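Local coordinates for protein titin (Homo sapiens, PDB 5JDD) that probably serves as an elastic scaffold of the muscle sarcomere, an extensible filament built largely of tandem domains, three of whose I-band immunoglobulin domains make up this piece, at residues Leu91-Thr96 against Phe162-Asp167; Ala70-Ala75 against Lys83-Val88; Lys48-Ser53 against Met61-Ser66. One frame throughout, in Å; residues are numbered along the deposited sequence. Where two conformers were deposited one is given.

Contact 1. Residues Leu91-Thr96 against Phe162-Asp167; sequences LHITKT and FVCGND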
loop_
_atom_site.group_PDB
_atom_site.type_symbol
_atom_site.label_atom_id
_atom_site.label_comp_id
_atom_site.label_asym_id
_atom_site.label_seq_id
_atom_site.Cartn_x
_atom_site.Cartn_y
_atom_site.Cartn_z
ATOM N N LEU A 91 4.134 -15.303 7.137
ATOM C CA LEU A 91 3.793 -14.207 6.232
ATOM C C LEU A 91 5.016 -13.330 6.059
ATOM O O LEU A 91 5.614 -12.886 7.043
ATOM C CB LEU A 91 2.666 -13.373 6.814
ATOM C CG LEU A 91 1.340 -14.088 7.083
ATOM C CD1 LEU A 91 0.319 -13.138 7.696
ATOM C CD2 LEU A 91 0.771 -14.727 5.821
ATOM N N HIS A 92 5.401 -13.079 4.814
ATOM C CA HIS A 92 6.574 -12.248 4.576
ATOM C C HIS A 92 6.491 -11.480 3.272
ATOM O O HIS A 92 5.680 -11.787 2.395
ATOM C CB HIS A 92 7.855 -13.100 4.612
ATOM C CG HIS A 92 7.892 -14.192 3.585
ATOM N ND1 HIS A 92 7.343 -15.438 3.802
ATOM C CD2 HIS A 92 8.430 -14.232 2.341
ATOM C CE1 HIS A 92 7.536 -16.198 2.736
ATOM N NE2 HIS A 92 8.196 -15.490 1.836
ATOM N N ILE A 93 7.351 -10.476 3.151
ATOM C CA ILE A 93 7.414 -9.623 1.972
ATOM C C ILE A 93 8.210 -10.319 0.869
ATOM O O ILE A 93 9.287 -10.862 1.134
ATOM C CB ILE A 93 8.105 -8.295 2.315
ATOM C CG1 ILE A 93 7.339 -7.541 3.414
ATOM C CG2 ILE A 93 8.253 -7.423 1.075
ATOM C CD1 ILE A 93 5.928 -7.142 3.027
ATOM N N THR A 94 7.683 -10.321 -0.358
ATOM C CA THR A 94 8.413 -10.902 -1.493
ATOM C C THR A 94 8.860 -9.866 -2.523
ATOM O O THR A 94 9.691 -10.161 -3.371
ATOM C CB THR A 94 7.603 -11.970 -2.234
ATOM O OG1 THR A 94 6.508 -11.338 -2.902
ATOM C CG2 THR A 94 7.070 -13.031 -1.262
ATOM N N LYS A 95 8.303 -8.660 -2.472
ATOM C CA LYS A 95 8.779 -7.568 -3.312
ATOM C C LYS A 95 8.648 -6.283 -2.506
ATOM O O LYS A 95 7.583 -5.997 -1.960
ATOM C CB LYS A 95 7.983 -7.468 -4.618
ATOM C CG LYS A 95 8.526 -6.410 -5.571
ATOM C CD LYS A 95 7.674 -6.293 -6.839
ATOM C CE LYS A 95 7.915 -7.447 -7.796
ATOM N NZ LYS A 95 6.973 -7.450 -8.956
ATOM N N THR A 96 9.731 -5.510 -2.419
ATOM C CA THR A 96 9.735 -4.303 -1.598
ATOM C C THR A 96 9.220 -3.082 -2.336
ATOM O O THR A 96 8.956 -3.105 -3.542
ATOM C CB THR A 96 11.140 -3.979 -1.046
ATOM O OG1 THR A 96 12.010 -3.612 -2.128
ATOM C CG2 THR A 96 11.713 -5.171 -0.302
ATOM N N PHE A 162 4.255 -0.946 5.023
ATOM C CA PHE A 162 3.275 -2.024 4.982
ATOM C C PHE A 162 3.671 -3.097 5.989
ATOM O O PHE A 162 4.819 -3.547 6.005
ATOM C CB PHE A 162 3.173 -2.655 3.589
ATOM C CG PHE A 162 2.058 -3.653 3.486
ATOM C CD1 PHE A 162 2.289 -5.002 3.706
ATOM C CD2 PHE A 162 0.764 -3.234 3.250
ATOM C CE1 PHE A 162 1.251 -5.925 3.647
ATOM C CE2 PHE A 162 -0.281 -4.143 3.188
ATOM C CZ PHE A 162 -0.043 -5.504 3.387
ATOM N N VAL A 163 2.729 -3.489 6.848
ATOM C CA VAL A 163 2.963 -4.551 7.828
ATOM C C VAL A 163 2.378 -5.869 7.337
ATOM O O VAL A 163 1.190 -5.956 7.017
ATOM C CB VAL A 163 2.350 -4.207 9.192
ATOM C CG1 VAL A 163 2.659 -5.308 10.205
ATOM C CG2 VAL A 163 2.881 -2.863 9.689
ATOM N N CYS A 164 3.227 -6.892 7.294
ATOM C CA CYS A 164 2.849 -8.203 6.789
ATOM C C CYS A 164 3.235 -9.252 7.823
ATOM O O CYS A 164 4.398 -9.682 7.889
ATOM C CB CYS A 164 3.596 -8.447 5.477
ATOM S SG CYS A 164 3.374 -10.062 4.730
ATOM N N GLY A 165 2.274 -9.657 8.644
ATOM C CA GLY A 165 2.578 -10.515 9.782
ATOM C C GLY A 165 3.635 -9.870 10.667
ATOM O O GLY A 165 3.464 -8.738 11.142
ATOM N N ASN A 166 4.746 -10.573 10.862
ATOM C CA ASN A 166 5.847 -10.055 11.664
ATOM C C ASN A 166 6.948 -9.413 10.829
ATOM O O ASN A 166 7.998 -9.035 11.357
ATOM C CB ASN A 166 6.399 -11.175 12.548
ATOM C CG ASN A 166 5.346 -11.737 13.452
ATOM O OD1 ASN A 166 4.594 -10.987 14.075
ATOM N ND2 ASN A 166 5.242 -13.062 13.501
ATOM N N ASP A 167 6.688 -9.285 9.525
ATOM C CA ASP A 167 7.591 -8.635 8.578
ATOM C C ASP A 167 7.015 -7.230 8.321
ATOM O O ASP A 167 5.820 -6.978 8.536
ATOM C CB ASP A 167 7.635 -9.436 7.256
ATOM C CG ASP A 167 8.960 -9.276 6.479
ATOM O OD1 ASP A 167 9.826 -8.476 6.899
ATOM O OD2 ASP A 167 9.136 -9.965 5.435
HETATM O O HOH W 1 5.409 -13.004 9.687
HETATM O O HOH W 2 10.822 -11.311 3.392
#
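The carboxylate of Asp167 is brought to the backbone of Ile93 by a first torsion that sets CG roughly anti to its own backbone N (chi1 -153°). In Ile93, chi2 of -62° places CD1 against Cys164 CB, 3.6 Å away, while CD1 also meets Phe162 CD1 obliquely at 4.3 Å. The one direct hydrogen bond of the contact runs from the backbone N of Ile93 to Asp167 OD2, 2.9 Å long and nearly straight (177°), reaching the oxygen on its anti side and well out of the carboxylate plane. The same OD2 lies beside His92 CB and takes a second hydrogen bond from a water, 3.0 Å from it, that also donates to Ile93 O. A second water bridges Leu91 O, 2.7 Å away, and Asn166 N. Cys164 to Asp167 form a type II' beta turn closed by paired backbone bonds, with Gly165 at the positive-phi corner. Leu91 CD1 rests 4.0 Å from Gly165 CA, and its CB stands 4.0 Å from Cys164 SG. Deeper in the domain, the buried Phe162 sets its ring edge-to-face with Trp123, while Ile93 and Cys164 both touch Val114. Thr94 and Lys95 then face Glu113 together as a classic beta bulge. A two-residue hairpin between the F and G strands, fastened to the incoming A strand, is thus the arrangement at this pole of an I-set immunoglobulin sandwich.

Contact 2. Residues Ala70-Ala75 against Lys83-Val88; sequences AGEYTA and KAKLFV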
loop_
_atom_site.group_PDB
_atom_site.type_symbol
_atom_site.label_atom_id
_atom_site.label_comp_id
_atom_site.label_asym_id
_atom_site.label_seq_id
_atom_site.Cartn_x
_atom_site.Cartn_y
_atom_site.Cartn_z
ATOM N N ALA A 70 8.149 -25.856 14.368
ATOM C CA ALA A 70 8.632 -26.508 13.162
ATOM C C ALA A 70 9.607 -27.621 13.511
ATOM O O ALA A 70 10.277 -27.587 14.548
ATOM C CB ALA A 70 9.283 -25.499 12.239
ATOM N N GLY A 71 9.667 -28.624 12.651
ATOM C CA GLY A 71 10.658 -29.671 12.798
ATOM C C GLY A 71 10.062 -31.060 12.783
ATOM O O GLY A 71 8.921 -31.265 12.373
ATOM N N GLU A 72 10.845 -32.029 13.238
ATOM C CA GLU A 72 10.478 -33.431 13.101
ATOM C C GLU A 72 9.792 -33.969 14.350
ATOM O O GLU A 72 10.257 -33.758 15.476
ATOM C CB GLU A 72 11.724 -34.256 12.789
ATOM C CG GLU A 72 11.458 -35.690 12.353
ATOM C CD GLU A 72 12.681 -36.311 11.704
ATOM O OE1 GLU A 72 13.713 -36.457 12.401
ATOM O OE2 GLU A 72 12.615 -36.633 10.497
ATOM N N TYR A 73 8.673 -34.650 14.136
ATOM C CA TYR A 73 7.918 -35.282 15.204
ATOM C C TYR A 73 7.995 -36.786 15.021
ATOM O O TYR A 73 7.933 -37.278 13.894
ATOM C CB TYR A 73 6.466 -34.793 15.168
ATOM C CG TYR A 73 6.344 -33.355 15.606
ATOM C CD1 TYR A 73 6.667 -32.309 14.745
ATOM C CD2 TYR A 73 5.941 -33.046 16.890
ATOM C CE1 TYR A 73 6.580 -30.993 15.163
ATOM C CE2 TYR A 73 5.843 -31.739 17.319
ATOM C CZ TYR A 73 6.164 -30.710 16.449
ATOM O OH TYR A 73 6.081 -29.401 16.871
ATOM N N THR A 74 8.150 -37.515 16.126
ATOM C CA THR A 74 8.265 -38.963 16.097
ATOM C C THR A 74 7.150 -39.603 16.918
ATOM O O THR A 74 6.906 -39.211 18.065
ATOM C CB THR A 74 9.620 -39.420 16.668
ATOM O OG1 THR A 74 10.675 -38.766 15.957
ATOM C CG2 THR A 74 9.788 -40.935 16.554
ATOM N N ALA A 75 6.467 -40.578 16.321
ATOM C CA ALA A 75 5.548 -41.435 17.061
ATOM C C ALA A 75 6.263 -42.735 17.390
ATOM O O ALA A 75 6.882 -43.345 16.519
ATOM C CB ALA A 75 4.302 -41.715 16.255
ATOM N N LYS A 83 8.299 -41.073 11.657
ATOM C CA LYS A 83 8.584 -39.657 11.760
ATOM C C LYS A 83 7.921 -38.876 10.642
ATOM O O LYS A 83 7.725 -39.388 9.538
ATOM C CB LYS A 83 10.095 -39.424 11.686
ATOM C CG LYS A 83 10.879 -39.978 12.854
ATOM C CD LYS A 83 12.371 -39.948 12.559
ATOM C CE LYS A 83 13.173 -40.604 13.680
ATOM N NZ LYS A 83 13.143 -39.802 14.938
ATOM N N ALA A 84 7.583 -37.628 10.942
ATOM C CA ALA A 84 7.116 -36.681 9.932
ATOM C C ALA A 84 7.506 -35.274 10.354
ATOM O O ALA A 84 7.841 -35.036 11.515
ATOM C CB ALA A 84 5.605 -36.787 9.743
ATOM N N LYS A 85 7.449 -34.333 9.418
ATOM C CA LYS A 85 7.877 -32.976 9.716
ATOM C C LYS A 85 6.765 -31.967 9.585
ATOM O O LYS A 85 5.883 -32.107 8.733
ATOM C CB LYS A 85 9.038 -32.566 8.806
ATOM C CG LYS A 85 10.312 -33.337 9.089
ATOM C CD LYS A 85 11.404 -33.025 8.078
ATOM C CE LYS A 85 12.671 -33.774 8.449
ATOM N NZ LYS A 85 13.733 -33.569 7.416
ATOM N N LEU A 86 6.834 -30.938 10.427
ATOM C CA LEU A 86 5.992 -29.757 10.290
ATOM C C LEU A 86 6.824 -28.626 9.700
ATOM O O LEU A 86 7.886 -28.287 10.234
ATOM C CB LEU A 86 5.449 -29.322 11.658
ATOM C CG LEU A 86 4.718 -27.970 11.710
ATOM C CD1 LEU A 86 3.454 -27.963 10.867
ATOM C CD2 LEU A 86 4.376 -27.590 13.139
ATOM N N PHE A 87 6.348 -28.052 8.601
ATOM C CA PHE A 87 6.927 -26.837 8.050
ATOM C C PHE A 87 5.942 -25.710 8.298
ATOM O O PHE A 87 4.760 -25.814 7.944
ATOM C CB PHE A 87 7.172 -27.018 6.552
ATOM C CG PHE A 87 8.189 -28.072 6.238
ATOM C CD1 PHE A 87 9.540 -27.784 6.319
ATOM C CD2 PHE A 87 7.794 -29.352 5.882
ATOM C CE1 PHE A 87 10.495 -28.751 6.035
ATOM C CE2 PHE A 87 8.739 -30.334 5.601
ATOM C CZ PHE A 87 10.096 -30.028 5.684
ATOM N N VAL A 88 6.424 -24.643 8.927
ATOM C CA VAL A 88 5.569 -23.508 9.270
ATOM C C VAL A 88 5.817 -22.377 8.289
ATOM O O VAL A 88 6.902 -21.796 8.271
ATOM C CB VAL A 88 5.841 -23.018 10.704
ATOM C CG1 VAL A 88 4.928 -21.843 11.064
ATOM C CG2 VAL A 88 5.655 -24.150 11.710
#
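Gly71 and Leu86 exchange both of their backbone bonds: Gly71 N gives to Leu86 O at 3.0 Å and Leu86 N to Gly71 O at 2.9 Å. Two residues on, Tyr73 and Ala84 form the next hydrogen-bonded pair of this antiparallel ladder, with Tyr73 N to Ala84 O at 2.8 Å and Ala84 N to Tyr73 O at 3.0 Å. Glu72 and Thr74 occupy the non-hydrogen-bonded sites, facing Lys85 and Lys83, and backbone atoms at these sites find side-chain partners outside the hairpin: Glu72 O accepts from His38 ND1, and Lys85 N donates to Asp12 OD1 of the loop before strand 13-16. On the face with the charged side chains, Lys83 lies beside Thr74 and bends at its last torsion (chi4 -69°), which puts NZ 2.9 Å from Thr74 OG1 as donor. Glu72 reaches out between the two lysines without closing a salt bridge: OE1 stays 4.2 Å from Lys83 NZ, and OE2 4.5 Å from Lys85 NZ; the carboxylate touches methylenes instead, OE1 on Lys83 CD and OE2 on Lys85 CE. The other face is apolar. Tyr73 and Leu86 lie side by side there, CE1 to CB at 4.0 Å, and the phenol OH bonds Asp69 O, four residues earlier, as in the tyrosine corner of immunoglobulin domains. The chemistry implies a two-sided F-G hairpin, held by backbone bonds, buried packing and one lysine-to-threonine bond on the outer face, with nearby charges probably adding only diffuse attraction.

Contact 3. Residues Lys48-Ser53 against Met61-Ser66; sequences KHRLVS and MLQNIS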
loop_
_atom_site.group_PDB
_atom_site.type_symbol
_atom_site.label_atom_id
_atom_site.label_comp_id
_atom_site.label_asym_id
_atom_site.label_seq_id
_atom_site.Cartn_x
_atom_site.Cartn_y
_atom_site.Cartn_z
ATOM N N LYS A 48 -0.922 -26.206 24.102
ATOM C CA LYS A 48 -0.525 -26.310 22.692
ATOM C C LYS A 48 -0.706 -27.720 22.106
ATOM O O LYS A 48 -0.998 -27.876 20.915
ATOM C CB LYS A 48 0.931 -25.851 22.508
ATOM C CG LYS A 48 1.577 -26.246 21.174
ATOM C CD LYS A 48 1.681 -25.078 20.205
ATOM C CE LYS A 48 2.705 -24.051 20.665
ATOM N NZ LYS A 48 2.834 -22.911 19.714
ATOM N N HIS A 49 -0.540 -28.744 22.941
ATOM C CA HIS A 49 -0.531 -30.124 22.455
ATOM C C HIS A 49 -1.686 -30.940 23.004
ATOM O O HIS A 49 -1.917 -30.977 24.215
ATOM C CB HIS A 49 0.774 -30.810 22.860
ATOM C CG HIS A 49 2.004 -30.070 22.447
ATOM N ND1 HIS A 49 2.719 -29.270 23.311
ATOM C CD2 HIS A 49 2.647 -30.008 21.258
ATOM C CE1 HIS A 49 3.751 -28.746 22.673
ATOM N NE2 HIS A 49 3.729 -29.177 21.423
ATOM N N ARG A 50 -2.409 -31.604 22.114
ATOM C CA ARG A 50 -3.442 -32.539 22.519
ATOM C C ARG A 50 -3.118 -33.917 21.971
ATOM O O ARG A 50 -2.829 -34.079 20.784
ATOM C CB ARG A 50 -4.802 -32.109 21.985
ATOM C CG ARG A 50 -5.929 -33.068 22.330
ATOM C CD ARG A 50 -7.291 -32.454 22.047
ATOM N NE ARG A 50 -7.446 -31.195 22.766
ATOM C CZ ARG A 50 -7.256 -29.998 22.221
ATOM N NH1 ARG A 50 -6.915 -29.898 20.942
ATOM N NH2 ARG A 50 -7.406 -28.902 22.954
ATOM N N LEU A 51 -3.167 -34.906 22.847
ATOM C CA LEU A 51 -2.932 -36.296 22.474
ATOM C C LEU A 51 -4.264 -37.017 22.505
ATOM O O LEU A 51 -4.924 -37.062 23.544
ATOM C CB LEU A 51 -1.973 -36.961 23.458
ATOM C CG LEU A 51 -0.585 -36.341 23.582
ATOM C CD1 LEU A 51 0.231 -37.047 24.657
ATOM C CD2 LEU A 51 0.108 -36.429 22.251
ATOM N N VAL A 52 -4.677 -37.568 21.368
ATOM C CA VAL A 52 -5.961 -38.255 21.298
ATOM C C VAL A 52 -5.790 -39.660 20.752
ATOM O O VAL A 52 -5.353 -39.839 19.619
ATOM C CB VAL A 52 -6.970 -37.495 20.417
ATOM C CG1 VAL A 52 -8.295 -38.242 20.367
ATOM C CG2 VAL A 52 -7.183 -36.097 20.948
ATOM N N SER A 53 -6.122 -40.658 21.563
ATOM C CA SER A 53 -6.145 -42.038 21.098
ATOM C C SER A 53 -7.598 -42.488 20.944
ATOM O O SER A 53 -8.420 -42.273 21.835
ATOM C CB SER A 53 -5.396 -42.959 22.070
ATOM O OG SER A 53 -3.989 -42.747 22.027
ATOM N N MET A 61 -2.272 -33.300 18.089
ATOM C CA MET A 61 -2.780 -32.048 17.553
ATOM C C MET A 61 -1.973 -30.894 18.125
ATOM O O MET A 61 -1.717 -30.829 19.332
ATOM C CB MET A 61 -4.265 -31.899 17.892
ATOM C CG MET A 61 -5.125 -33.077 17.431
ATOM S SD MET A 61 -6.829 -32.912 18.004
ATOM C CE MET A 61 -7.435 -34.576 17.749
ATOM N N LEU A 62 -1.554 -29.994 17.247
ATOM C CA LEU A 62 -0.789 -28.826 17.648
ATOM C C LEU A 62 -1.622 -27.594 17.353
ATOM O O LEU A 62 -1.984 -27.323 16.197
ATOM C CB LEU A 62 0.536 -28.758 16.888
ATOM C CG LEU A 62 1.359 -30.046 16.795
ATOM C CD1 LEU A 62 2.571 -29.845 15.895
ATOM C CD2 LEU A 62 1.794 -30.490 18.156
ATOM N N GLN A 63 -1.920 -26.837 18.398
ATOM C CA GLN A 63 -2.815 -25.701 18.266
ATOM C C GLN A 63 -2.031 -24.401 18.192
ATOM O O GLN A 63 -1.020 -24.244 18.876
ATOM C CB GLN A 63 -3.814 -25.696 19.427
ATOM C CG GLN A 63 -4.635 -26.981 19.481
ATOM C CD GLN A 63 -5.395 -27.157 20.778
ATOM O OE1 GLN A 63 -6.582 -27.481 20.770
ATOM N NE2 GLN A 63 -4.713 -26.960 21.901
ATOM N N ASN A 64 -2.485 -23.493 17.325
ATOM C CA ASN A 64 -1.910 -22.146 17.211
ATOM C C ASN A 64 -0.398 -22.186 17.011
ATOM O O ASN A 64 0.355 -21.612 17.792
ATOM C CB ASN A 64 -2.278 -21.301 18.443
ATOM C CG ASN A 64 -1.995 -19.814 18.257
ATOM O OD1 ASN A 64 -1.720 -19.346 17.151
ATOM N ND2 ASN A 64 -2.067 -19.064 19.353
ATOM N N ILE A 65 0.043 -22.866 15.952
ATOM C CA ILE A 65 1.471 -23.152 15.789
ATOM C C ILE A 65 2.330 -21.911 15.622
ATOM O O ILE A 65 1.904 -20.894 15.060
ATOM C CB ILE A 65 1.767 -24.126 14.630
ATOM C CG1 ILE A 65 1.289 -23.547 13.294
ATOM C CG2 ILE A 65 1.136 -25.496 14.888
ATOM C CD1 ILE A 65 1.507 -24.512 12.135
ATOM N N SER A 66 3.541 -22.008 16.157
ATOM C CA SER A 66 4.529 -20.951 16.005
ATOM C C SER A 66 5.727 -21.507 15.249
ATOM O O SER A 66 5.869 -22.724 15.095
ATOM C CB SER A 66 4.963 -20.415 17.371
ATOM O OG SER A 66 5.596 -21.422 18.134
#
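Lys48 meets the 61-66 segment through a folded side chain. Its chi2 of 104° places CD 3.1 Å from Gln63 O, and chi3 of 70° bends the chain again before NZ, which gives a weak, long bond to Asn64 O and has its stronger partner in the salt bridge with Asp69. The Lys48 CG lies 3.6 Å above the centre of the His49 ring, whose edge is met in turn by a methyl of Leu62, CD2 to CD2 at 3.3 Å. On the face of Arg50 and Met61, opposite that of His49 and Leu62, Arg50 bends at chi3 and presents its guanidinium to Gln63: NH2 gives a bent bond to OE1 at 2.7 Å, with OE1 close to the guanidinium plane and the amide turned 73° from it. NH1 lies nearer still to OE1, but too near for that distance to be trusted. Met61 is extended and ends with CE 3.6 Å from Val52 CG2. Three backbone bonds pair the segments, Arg50 with Met61 in both directions and Gln63 N with Lys48 O. In this D-E hairpin of an I-set immunoglobulin domain, strand 49-54 (D) is one of the two outermost strands of its four-stranded sheet; strand 57-62 (E) lies between it and strand 21-27, where Leu62 touches Val21 and Phe23.

How the contacts relate
Contacts 2 and 3 belong to one immunoglobulin domain, and contact 1 to the next along the chain; the segments of contacts 2 and 1 adjoin in sequence, but their centres are 26 Å apart. Contact 3 pairs the D and E strands at the edge of one sheet and lies largely at the surface. Contact 2 pairs F and G in the opposing sheet and is partly buried. The two meet in the sandwich core, where Leu62 touches Tyr73 and Leu86, and Asp69 serves both, through Lys48 and Tyr73. Contact 1, also partly buried, differs in kind: it joins strands of different sheets, replacing a backbone ladder with a carboxylate, waters and a few apolar side chains.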